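Local coordinates for DNA repair protein RecN (Deinococcus radiodurans, PDB 4ABY) that probably acts in recombinational repair of damaged DNA, its SMC-like head domain forming the ATP-binding ATPase part of the molecule, at residues A331-V336 with T353-I358. Numbering follows the deposited sequence.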
loop_
_atom_site.group_PDB
_atom_site.type_symbol
_atom_site.label_atom_id
_atom_site.label_comp_id
_atom_site.label_asym_id
_atom_site.label_seq_id
_atom_site.Cartn_x
_atom_site.Cartn_y
_atom_site.Cartn_z
ATOM N N ALA A 331 9.540 -21.597 -2.178
ATOM C CA ALA A 331 9.228 -21.103 -3.513
ATOM C C ALA A 331 8.396 -19.827 -3.464
ATOM O O ALA A 331 8.722 -18.838 -4.118
ATOM C CB ALA A 331 8.523 -22.171 -4.316
ATOM N N ALA A 332 7.325 -19.855 -2.676
ATOM C CA ALA A 332 6.429 -18.709 -2.544
ATOM C C ALA A 332 7.173 -17.444 -2.125
ATOM O O ALA A 332 6.902 -16.357 -2.633
ATOM C CB ALA A 332 5.334 -19.024 -1.551
ATOM N N ALA A 333 8.113 -17.602 -1.193
ATOM C CA ALA A 333 8.899 -16.490 -0.670
ATOM C C ALA A 333 9.824 -15.872 -1.722
ATOM O O ALA A 333 10.014 -14.656 -1.753
ATOM C CB ALA A 333 9.694 -16.940 0.542
ATOM N N ILE A 334 10.400 -16.714 -2.577
ATOM C CA ILE A 334 11.232 -16.239 -3.680
ATOM C C ILE A 334 10.425 -15.437 -4.700
ATOM O O ILE A 334 10.886 -14.412 -5.199
ATOM C CB ILE A 334 11.933 -17.408 -4.397
ATOM C CG1 ILE A 334 13.103 -17.919 -3.553
ATOM C CG2 ILE A 334 12.407 -16.986 -5.780
ATOM C CD1 ILE A 334 13.829 -19.092 -4.166
ATOM N N ALA A 335 9.220 -15.912 -5.006
ATOM C CA ALA A 335 8.335 -15.212 -5.931
ATOM C C ALA A 335 7.992 -13.824 -5.404
ATOM O O ALA A 335 7.914 -12.866 -6.172
ATOM C CB ALA A 335 7.077 -16.012 -6.162
ATOM N N VAL A 336 7.789 -13.722 -4.092
ATOM C CA VAL A 336 7.503 -12.437 -3.464
ATOM C C VAL A 336 8.701 -11.503 -3.583
ATOM O O VAL A 336 8.556 -10.351 -3.985
ATOM C CB VAL A 336 7.086 -12.592 -1.982
ATOM C CG1 VAL A 336 7.110 -11.251 -1.280
ATOM C CG2 VAL A 336 5.707 -13.208 -1.884
ATOM N N THR A 353 11.372 -8.005 7.070
ATOM C CA THR A 353 11.342 -9.420 6.726
ATOM C C THR A 353 12.236 -10.273 7.619
ATOM O O THR A 353 13.212 -9.779 8.189
ATOM C CB THR A 353 11.746 -9.631 5.252
ATOM O OG1 THR A 353 11.632 -11.016 4.909
ATOM C CG2 THR A 353 13.172 -9.173 5.021
ATOM N N HIS A 354 11.888 -11.554 7.740
ATOM C CA HIS A 354 12.707 -12.515 8.481
ATOM C C HIS A 354 13.236 -13.609 7.563
ATOM O O HIS A 354 13.928 -14.522 8.002
ATOM C CB HIS A 354 11.923 -13.127 9.646
ATOM C CG HIS A 354 10.628 -13.757 9.240
ATOM N ND1 HIS A 354 9.454 -13.042 9.132
ATOM C CD2 HIS A 354 10.318 -15.039 8.927
ATOM C CE1 HIS A 354 8.478 -13.854 8.764
ATOM N NE2 HIS A 354 8.977 -15.071 8.632
ATOM N N LEU A 355 12.911 -13.495 6.280
ATOM C CA LEU A 355 13.316 -14.474 5.275
ATOM C C LEU A 355 14.509 -13.982 4.471
ATOM O O LEU A 355 14.462 -12.912 3.872
ATOM C CB LEU A 355 12.153 -14.768 4.326
ATOM C CG LEU A 355 10.908 -15.421 4.929
ATOM C CD1 LEU A 355 9.791 -15.502 3.901
ATOM C CD2 LEU A 355 11.254 -16.793 5.470
ATOM N N ALA A 356 15.576 -14.773 4.448
ATOM C CA ALA A 356 16.782 -14.396 3.721
ATOM C C ALA A 356 16.512 -14.203 2.235
ATOM O O ALA A 356 17.175 -13.402 1.582
ATOM C CB ALA A 356 17.872 -15.426 3.932
ATOM N N GLN A 357 15.540 -14.937 1.703
ATOM C CA GLN A 357 15.193 -14.823 0.292
ATOM C C GLN A 357 14.807 -13.392 -0.054
ATOM O O GLN A 357 15.238 -12.847 -1.073
ATOM C CB GLN A 357 14.045 -15.766 -0.068
ATOM C CG GLN A 357 14.411 -17.234 -0.030
ATOM C CD GLN A 357 14.420 -17.798 1.374
ATOM O OE1 GLN A 357 13.588 -17.437 2.206
ATOM N NE2 GLN A 357 15.359 -18.696 1.641
ATOM N N ILE A 358 13.998 -12.784 0.803
ATOM C CA ILE A 358 13.529 -11.432 0.569
ATOM C C ILE A 358 14.625 -10.399 0.806
ATOM O O ILE A 358 14.820 -9.497 -0.007
ATOM C CB ILE A 358 12.306 -11.119 1.438
ATOM C CG1 ILE A 358 11.195 -12.130 1.139
ATOM C CG2 ILE A 358 11.830 -9.694 1.203
ATOM C CD1 ILE A 358 9.944 -11.926 1.953
#
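Leu355 meets Ala333 of segment 331-336, part of helix 330-343, where the methyl Leu355 CD1 lies 3.7 Å from Ala333 CB. Two residues earlier, Thr353 shapes the turn. Thr353 OG1 accepts the backbone N-H of Leu355 at 3.1 Å and 163°, an ST turn. Asp325 OD2 hydrogen-bonds with both Thr353 OG1 and His354 N. Leu355 then takes the N-cap position of short helix 356-359. Gln357 turns its aliphatic part to helix 330-343. Gln357 CG stands anti to the carbonyl carbon (chi1 -69°) and reaches Ile334 CG1 at 3.8 Å. The chain bends at CD, and Gln357 OE1 comes loosely near Ala333 CB. Ile358 closes the contact. Ile358 CG1 lies 4.0 Å from Ala333 O, and Ile358 CD1 approaches Val336 CG1 at 4.4 Å. No hydrogen bond links the segments; this is side-chain packing, with Ala333 touching Leu355, Gln357 and Ile358. Thr353-His354, right after strand 348-352, is consistent with the H-loop (switch) of ABC-type ATPases. Helix 330-343 links parallel strands 318-321 and 348-352, a beta-alpha-beta unit of the P-loop NTPase-type head. Helix 298-312 packs on Val336, strand 62-67 on Ile358, and helix 387-398 on Ala356 and Gln357.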